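Local coordinates for putative cytochrome P450 154A1 (Streptomyces coelicolor, PDB 1ODO), which belongs to the cytochrome P450 superfamily, holding a haem whose iron is bound here by 4-phenyl-1H-imidazole, at residues P67-V72 with L80-E85; N86-Y91 with K290-R295. All coordinates share one frame; numbering follows the deposited sequence.

Contact 1 (P67-V72 with L80-E85); sequences PAFGEV and LWVAVE. With PIM (4-phenyl-1H-imidazole), chain C.
Phe69 reaches from the short helix 69-72 to Val82 and Ala83 at the end of helix 80-83, and its ring makes essentially the whole contact. The two backbones stay well apart, with CA of Phe69 8.5 Å from CA of Ala83, and the ring bridges that gap. Its chi1 of 180° sets CG opposite the backbone N, which carries the leading edge of the ring across.

The apolar contacts come first. Atom CE1 of Phe69 lies 4.0 Å from CG2 of Val82, and this methyl sits near the plane of the ring, at its rim. The neighbouring corner, CZ of Phe69, comes 4.2 Å from CB of Ala83, while CA of Ala83 also borders the edge. With its CG2 in the ring plane, Val82 lies alongside Phe69 and not over a face.

The one polar group involved is Val82 O, which CE1 of Phe69 approaches obliquely at 3.7 Å. This carbonyl is buried here and finds no hydrogen-bond partner in the model. Beyond the contact, Ala62 and Arg63 of helix 62-65 pack on Phe69, and Val82 also touches Leu294 and Tyr296 of strand 292-297.

Ligand packing belongs to the residue before Val82. Trp81 lays one face of its indole over the phenyl ring of 4-phenyl-1H-imidazole, its CZ3 being 3.6 Å from ligand C10. The overlap is displaced toward the indole rim. Trp81 NE1 is hydrogen-bonded to Val174 O, which probably helps fix the plane of the indole, and Phe175 meets it edge-to-face.

Van der Waals packing of one ring rim therefore joins the two short helices of this P450, with no charged group or hydrogen bond between the two segments, so the fit rests on the shapes of Phe69, Val82 and Ala83.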
loop_
_atom_site.group_PDB
_atom_site.type_symbol
_atom_site.label_atom_id
_atom_site.label_comp_id
_atom_site.label_asym_id
_atom_site.label_seq_id
_atom_site.Cartn_x
_atom_site.Cartn_y
_atom_site.Cartn_z
ATOM N N PRO A 67 -24.793 1.683 -7.568
ATOM C CA PRO A 67 -26.157 1.921 -7.083
ATOM C C PRO A 67 -26.356 1.695 -5.587
ATOM O O PRO A 67 -27.158 2.384 -4.950
ATOM C CB PRO A 67 -26.994 0.965 -7.930
ATOM C CG PRO A 67 -26.244 0.943 -9.229
ATOM C CD PRO A 67 -24.809 0.810 -8.759
ATOM N N ALA A 68 -25.620 0.741 -5.025
ATOM C CA ALA A 68 -25.734 0.433 -3.602
ATOM C C ALA A 68 -24.948 1.365 -2.684
ATOM O O ALA A 68 -25.073 1.275 -1.462
ATOM C CB ALA A 68 -25.302 -1.011 -3.355
ATOM N N PHE A 69 -24.155 2.263 -3.259
ATOM C CA PHE A 69 -23.358 3.191 -2.458
ATOM C C PHE A 69 -24.124 3.856 -1.319
ATOM O O PHE A 69 -23.707 3.792 -0.159
ATOM C CB PHE A 69 -22.748 4.281 -3.337
ATOM C CG PHE A 69 -21.919 5.272 -2.572
ATOM C CD1 PHE A 69 -20.680 4.909 -2.054
ATOM C CD2 PHE A 69 -22.394 6.557 -2.333
ATOM C CE1 PHE A 69 -19.923 5.810 -1.306
ATOM C CE2 PHE A 69 -21.642 7.472 -1.583
ATOM C CZ PHE A 69 -20.406 7.095 -1.070
ATOM N N GLY A 70 -25.237 4.499 -1.663
ATOM C CA GLY A 70 -26.052 5.175 -0.668
ATOM C C GLY A 70 -26.435 4.331 0.534
ATOM O O GLY A 70 -26.500 4.840 1.652
ATOM N N GLU A 71 -26.686 3.044 0.313
ATOM C CA GLU A 71 -27.065 2.139 1.397
ATOM C C GLU A 71 -25.846 1.637 2.167
ATOM O O GLU A 71 -25.855 1.569 3.395
ATOM C CB GLU A 71 -27.819 0.935 0.831
ATOM C CG GLU A 71 -28.822 1.292 -0.251
ATOM C CD GLU A 71 -29.299 0.084 -1.040
ATOM O OE1 GLU A 71 -29.791 0.278 -2.178
ATOM O OE2 GLU A 71 -29.190 -1.055 -0.523
ATOM N N VAL A 72 -24.797 1.291 1.431
ATOM C CA VAL A 72 -23.558 0.782 2.006
ATOM C C VAL A 72 -22.728 1.755 2.845
ATOM O O VAL A 72 -22.160 1.370 3.866
ATOM C CB VAL A 72 -22.648 0.209 0.885
ATOM C CG1 VAL A 72 -21.302 -0.205 1.449
ATOM C CG2 VAL A 72 -23.333 -0.981 0.223
ATOM N N LEU A 80 -14.868 4.366 4.121
ATOM C CA LEU A 80 -13.884 5.396 3.793
ATOM C C LEU A 80 -13.111 5.120 2.502
ATOM O O LEU A 80 -12.721 6.048 1.793
ATOM C CB LEU A 80 -12.894 5.575 4.946
ATOM C CG LEU A 80 -11.886 6.718 4.770
ATOM C CD1 LEU A 80 -12.627 8.053 4.735
ATOM C CD2 LEU A 80 -10.877 6.702 5.911
ATOM N N TRP A 81 -12.894 3.847 2.197
ATOM C CA TRP A 81 -12.163 3.486 0.987
ATOM C C TRP A 81 -12.886 3.866 -0.299
ATOM O O TRP A 81 -12.252 4.034 -1.343
ATOM C CB TRP A 81 -11.873 1.980 0.964
ATOM C CG TRP A 81 -10.794 1.565 1.911
ATOM C CD1 TRP A 81 -10.908 1.376 3.258
ATOM C CD2 TRP A 81 -9.418 1.333 1.586
ATOM N NE1 TRP A 81 -9.686 1.042 3.795
ATOM C CE2 TRP A 81 -8.754 1.010 2.791
ATOM C CE3 TRP A 81 -8.682 1.370 0.394
ATOM C CZ2 TRP A 81 -7.385 0.725 2.838
ATOM C CZ3 TRP A 81 -7.322 1.088 0.440
ATOM C CH2 TRP A 81 -6.687 0.770 1.658
ATOM N N VAL A 82 -14.207 4.008 -0.225
ATOM C CA VAL A 82 -14.988 4.360 -1.406
ATOM C C VAL A 82 -15.780 5.657 -1.266
ATOM O O VAL A 82 -16.367 6.127 -2.239
ATOM C CB VAL A 82 -15.988 3.225 -1.760
ATOM C CG1 VAL A 82 -15.241 1.905 -1.927
ATOM C CG2 VAL A 82 -17.053 3.102 -0.673
ATOM N N ALA A 83 -15.784 6.239 -0.071
ATOM C CA ALA A 83 -16.523 7.474 0.162
ATOM C C ALA A 83 -15.725 8.767 0.012
ATOM O O ALA A 83 -16.314 9.842 -0.128
ATOM C CB ALA A 83 -17.187 7.427 1.545
ATOM N N VAL A 84 -14.398 8.675 0.045
ATOM C CA VAL A 84 -13.573 9.871 -0.096
ATOM C C VAL A 84 -13.768 10.464 -1.484
ATOM O O VAL A 84 -14.238 9.790 -2.397
ATOM C CB VAL A 84 -12.059 9.572 0.082
ATOM C CG1 VAL A 84 -11.749 9.235 1.540
ATOM C CG2 VAL A 84 -11.641 8.427 -0.833
ATOM N N GLU A 85 -13.412 11.734 -1.626
ATOM C CA GLU A 85 -13.536 12.431 -2.894
ATOM C C GLU A 85 -12.140 12.869 -3.314
ATOM O O GLU A 85 -11.719 13.988 -3.027
ATOM C CB GLU A 85 -14.443 13.654 -2.755
ATOM C CG GLU A 85 -15.881 13.326 -2.392
ATOM C CD GLU A 85 -16.720 14.573 -2.193
ATOM O OE1 GLU A 85 -16.848 15.359 -3.157
ATOM O OE2 GLU A 85 -17.241 14.766 -1.074
HETATM N N1 PIM C . -1.715 3.365 0.371
HETATM C C2 PIM C . -0.643 3.210 -0.494
HETATM N N3 PIM C . -0.983 3.612 -1.613
HETATM C C4 PIM C . -2.232 4.043 -1.591
HETATM C C5 PIM C . -2.715 3.899 -0.353
HETATM C C6 PIM C . -4.066 4.231 0.221
HETATM C C7 PIM C . -4.150 4.561 1.613
HETATM C C8 PIM C . -5.446 4.882 2.172
HETATM C C9 PIM C . -6.579 4.858 1.322
HETATM C C10 PIM C . -6.484 4.531 -0.057
HETATM C C11 PIM C . -5.192 4.219 -0.576
#

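Contact 2 (N86-Y91 with K290-R295); sequences NMFTAY and KHLPLR. With HEM (protoporphyrin IX containing Fe), chain B; PIM (4-phenyl-1H-imidazole), chain C.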
loop_
_atom_site.group_PDB
_atom_site.type_symbol
_atom_site.label_atom_id
_atom_site.label_comp_id
_atom_site.label_asym_id
_atom_site.label_seq_id
_atom_site.Cartn_x
_atom_site.Cartn_y
_atom_site.Cartn_z
ATOM N N ASN A 86 -11.413 11.967 -3.961
ATOM C CA ASN A 86 -10.063 12.261 -4.422
ATOM C C ASN A 86 -9.792 11.418 -5.666
ATOM O O ASN A 86 -10.703 10.788 -6.198
ATOM C CB ASN A 86 -9.027 11.971 -3.320
ATOM C CG ASN A 86 -9.131 10.564 -2.774
ATOM O OD1 ASN A 86 -9.474 9.631 -3.503
ATOM N ND2 ASN A 86 -8.820 10.397 -1.487
ATOM N N MET A 87 -8.553 11.404 -6.137
ATOM C CA MET A 87 -8.231 10.625 -7.329
ATOM C C MET A 87 -8.506 9.132 -7.163
ATOM O O MET A 87 -8.800 8.440 -8.139
ATOM C CB MET A 87 -6.766 10.832 -7.720
ATOM C CG MET A 87 -5.769 10.136 -6.804
ATOM S SD MET A 87 -4.059 10.441 -7.301
ATOM C CE MET A 87 -3.720 11.960 -6.384
ATOM N N PHE A 88 -8.416 8.645 -5.926
ATOM C CA PHE A 88 -8.644 7.234 -5.608
ATOM C C PHE A 88 -10.070 6.767 -5.917
ATOM O O PHE A 88 -10.320 5.570 -6.068
ATOM C CB PHE A 88 -8.329 6.990 -4.122
ATOM C CG PHE A 88 -8.181 5.536 -3.748
ATOM C CD1 PHE A 88 -7.035 4.826 -4.093
ATOM C CD2 PHE A 88 -9.180 4.884 -3.028
ATOM C CE1 PHE A 88 -6.884 3.488 -3.723
ATOM C CE2 PHE A 88 -9.041 3.548 -2.653
ATOM C CZ PHE A 88 -7.891 2.849 -3.001
ATOM N N THR A 89 -11.006 7.706 -6.003
ATOM C CA THR A 89 -12.401 7.369 -6.290
ATOM C C THR A 89 -12.934 8.158 -7.478
ATOM O O THR A 89 -14.146 8.320 -7.633
ATOM C CB THR A 89 -13.303 7.670 -5.082
ATOM O OG1 THR A 89 -13.160 9.049 -4.715
ATOM C CG2 THR A 89 -12.920 6.785 -3.898
ATOM N N ALA A 90 -12.027 8.643 -8.316
ATOM C CA ALA A 90 -12.411 9.418 -9.488
ATOM C C ALA A 90 -12.389 8.578 -10.765
ATOM O O ALA A 90 -11.660 7.590 -10.859
ATOM C CB ALA A 90 -11.488 10.618 -9.630
ATOM N N TYR A 91 -13.190 8.990 -11.742
ATOM C CA TYR A 91 -13.293 8.304 -13.025
ATOM C C TYR A 91 -13.049 9.246 -14.210
ATOM O O TYR A 91 -13.433 10.416 -14.174
ATOM C CB TYR A 91 -14.696 7.697 -13.158
ATOM C CG TYR A 91 -14.997 7.090 -14.506
ATOM C CD1 TYR A 91 -14.643 5.772 -14.795
ATOM C CD2 TYR A 91 -15.615 7.843 -15.507
ATOM C CE1 TYR A 91 -14.897 5.212 -16.049
ATOM C CE2 TYR A 91 -15.873 7.295 -16.766
ATOM C CZ TYR A 91 -15.511 5.980 -17.028
ATOM O OH TYR A 91 -15.753 5.432 -18.270
ATOM N N LYS A 290 -2.890 -6.551 -0.442
ATOM C CA LYS A 290 -3.412 -7.791 -1.016
ATOM C C LYS A 290 -4.670 -7.690 -1.867
ATOM O O LYS A 290 -4.807 -8.403 -2.861
ATOM C CB LYS A 290 -3.638 -8.808 0.107
ATOM C CG LYS A 290 -2.366 -9.141 0.882
ATOM C CD LYS A 290 -2.658 -10.004 2.105
ATOM C CE LYS A 290 -3.383 -9.209 3.182
ATOM N NZ LYS A 290 -3.668 -10.039 4.392
ATOM N N HIS A 291 -5.594 -6.822 -1.467
ATOM C CA HIS A 291 -6.852 -6.633 -2.194
ATOM C C HIS A 291 -7.120 -5.137 -2.231
ATOM O O HIS A 291 -6.840 -4.433 -1.255
ATOM C CB HIS A 291 -8.002 -7.328 -1.459
ATOM C CG HIS A 291 -7.796 -8.795 -1.248
ATOM N ND1 HIS A 291 -8.006 -9.730 -2.240
ATOM C CD2 HIS A 291 -7.406 -9.489 -0.154
ATOM C CE1 HIS A 291 -7.754 -10.937 -1.764
ATOM N NE2 HIS A 291 -7.386 -10.818 -0.500
ATOM N N LEU A 292 -7.689 -4.656 -3.331
ATOM C CA LEU A 292 -7.970 -3.230 -3.455
ATOM C C LEU A 292 -9.440 -2.868 -3.642
ATOM O O LEU A 292 -10.004 -3.055 -4.713
ATOM C CB LEU A 292 -7.150 -2.650 -4.621
ATOM C CG LEU A 292 -6.883 -1.138 -4.724
ATOM C CD1 LEU A 292 -8.172 -0.370 -5.010
ATOM C CD2 LEU A 292 -6.243 -0.657 -3.429
ATOM N N PRO A 293 -10.087 -2.364 -2.585
ATOM C CA PRO A 293 -11.497 -1.975 -2.697
ATOM C C PRO A 293 -11.515 -0.538 -3.237
ATOM O O PRO A 293 -10.754 0.300 -2.762
ATOM C CB PRO A 293 -11.989 -2.060 -1.258
ATOM C CG PRO A 293 -10.790 -1.650 -0.478
ATOM C CD PRO A 293 -9.640 -2.344 -1.179
ATOM N N LEU A 294 -12.337 -0.242 -4.239
ATOM C CA LEU A 294 -13.238 -1.189 -4.875
ATOM C C LEU A 294 -13.548 -0.579 -6.246
ATOM O O LEU A 294 -13.366 0.623 -6.448
ATOM C CB LEU A 294 -14.522 -1.307 -4.047
ATOM C CG LEU A 294 -15.476 -2.479 -4.284
ATOM C CD1 LEU A 294 -14.754 -3.794 -4.008
ATOM C CD2 LEU A 294 -16.694 -2.334 -3.360
ATOM N N ARG A 295 -13.990 -1.403 -7.189
ATOM C CA ARG A 295 -14.320 -0.919 -8.524
ATOM C C ARG A 295 -15.723 -1.392 -8.874
ATOM O O ARG A 295 -16.247 -2.295 -8.227
ATOM C CB ARG A 295 -13.305 -1.423 -9.550
ATOM C CG ARG A 295 -12.019 -0.600 -9.571
ATOM C CD ARG A 295 -11.033 -1.143 -10.599
ATOM N NE ARG A 295 -9.932 -0.218 -10.861
ATOM C CZ ARG A 295 -8.888 -0.026 -10.058
ATOM N NH1 ARG A 295 -8.777 -0.694 -8.915
ATOM N NH2 ARG A 295 -7.944 0.835 -10.409
HETATM C CHA HEM B . -2.654 3.907 -5.339
HETATM C CHB HEM B . 0.354 7.075 -3.314
HETATM C CHC HEM B . 3.114 3.448 -1.721
HETATM C CHD HEM B . 0.090 0.301 -3.729
HETATM C C1A HEM B . -2.088 5.097 -4.953
HETATM C C2A HEM B . -2.607 6.431 -5.237
HETATM C C3A HEM B . -1.773 7.314 -4.669
HETATM C C4A HEM B . -0.706 6.566 -4.019
HETATM C CMA HEM B . -1.883 8.849 -4.669
HETATM C CAA HEM B . -3.891 6.712 -6.046
HETATM C CBA HEM B . -3.597 6.702 -7.558
HETATM C CGA HEM B . -4.801 6.955 -8.464
HETATM O O1A HEM B . -5.916 6.470 -8.060
HETATM O O2A HEM B . -4.627 7.587 -9.504
HETATM C C1B HEM B . 1.359 6.376 -2.699
HETATM C C2B HEM B . 2.448 6.988 -1.958
HETATM C C3B HEM B . 3.233 5.969 -1.505
HETATM C C4B HEM B . 2.640 4.731 -1.958
HETATM C CMB HEM B . 2.628 8.507 -1.753
HETATM C CAB HEM B . 4.521 6.039 -0.661
HETATM C CBB HEM B . 5.707 6.715 -1.369
HETATM C C1C HEM B . 2.526 2.264 -2.144
HETATM C C2C HEM B . 3.065 0.926 -1.854
HETATM C C3C HEM B . 2.212 0.039 -2.414
HETATM C C4C HEM B . 1.163 0.810 -3.048
HETATM C CMC HEM B . 4.373 0.684 -1.039
HETATM C CAC HEM B . 2.230 -1.513 -2.439
HETATM C CBC HEM B . 3.559 -2.187 -2.798
HETATM C C1D HEM B . -0.923 0.987 -4.338
HETATM C C2D HEM B . -2.045 0.396 -5.030
HETATM C C3D HEM B . -2.825 1.408 -5.477
HETATM C C4D HEM B . -2.181 2.637 -5.075
HETATM C CMD HEM B . -2.274 -1.121 -5.187
HETATM C CAD HEM B . -4.153 1.259 -6.236
HETATM C CBD HEM B . -4.104 0.744 -7.678
HETATM C CGD HEM B . -5.538 0.633 -8.152
HETATM O O1D HEM B . -6.025 -0.492 -8.314
HETATM O O2D HEM B . -6.157 1.711 -8.306
HETATM N NA HEM B . -0.930 5.214 -4.220
HETATM N NB HEM B . 1.494 4.992 -2.679
HETATM N NC HEM B . 1.370 2.164 -2.878
HETATM N ND HEM B . -1.017 2.376 -4.365
HETATM FE FE HEM B . 0.226 3.675 -3.553
HETATM N N1 PIM C . -1.715 3.365 0.371
HETATM C C2 PIM C . -0.643 3.210 -0.494
HETATM N N3 PIM C . -0.983 3.612 -1.613
HETATM C C4 PIM C . -2.232 4.043 -1.591
HETATM C C5 PIM C . -2.715 3.899 -0.353
HETATM C C6 PIM C . -4.066 4.231 0.221
HETATM C C7 PIM C . -4.150 4.561 1.613
HETATM C C8 PIM C . -5.446 4.882 2.172
HETATM C C9 PIM C . -6.579 4.858 1.322
HETATM C C10 PIM C . -6.484 4.531 -0.057
HETATM C C11 PIM C . -5.192 4.219 -0.576
#
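Phe88, in the brief 3-10 turn 87-88, meets Leu292 and Pro293 at the start of strand 292-297, which carries a cis peptide between Pro293 and Leu294. The Phe88 ring is held on several sides. C10 of 4-phenyl-1H-imidazole stands 3.6 Å above the plane of the Phe88 ring, over its centre, the phenyl ring pointing its edge at that face in a T-shaped arrangement, and ligand N3 binds the haem iron at 2.3 Å. Leu292 meets the ring with both methyls: CD2 at its edge, and CD1 3.8 Å from CZ of Phe88, approaching obliquely. The carbonyl of Pro293 also approaches obliquely, its O 3.7 Å from CE2 of Phe88.

Arg295, extended from CG to NE, offers its guanidinium edge-on to one haem propionate. NH1 of Arg295 donates to haem O1D at 2.8 Å (142° at the hydrogen) and NH2 of Arg295 to O2D at 2.9 Å (157°), a two-pronged grip with the carboxylate carbon near the guanidinium plane and its two oxygens twisted to opposite sides of it. On the other propionate, SD of Met87 packs 3.6 Å from O2A of the haem.

Around this buried contact, strand 314-317 pairs with strand 292-297, Met87 packs on Leu98 of helix 92-100 and Leu238 of helix 229-244, and Lys60 makes a cation-pi contact with Phe88.

In the fold
Contact 1 lies toward the periphery, its centre about 20 Å from that of the chain, and is partly buried; contact 2 is fully buried, its centre about 12 Å from that of the chain. Their centres are about 11 Å apart and they adjoin directly: Val84 O probably takes a hydrogen bond from Thr89 OG1 (2.7 Å), and Trp81 CE3 packs on Pro293 CG at 3.8 Å. Contact 1 joins two short helices close in sequence, whereas contact 2 brings a loop against a strand almost 200 residues later. The outer one is apolar packing; the inner adds propionate hydrogen bonds. Both line the pocket of 4-phenyl-1H-imidazole, through Trp81 and Phe88 respectively.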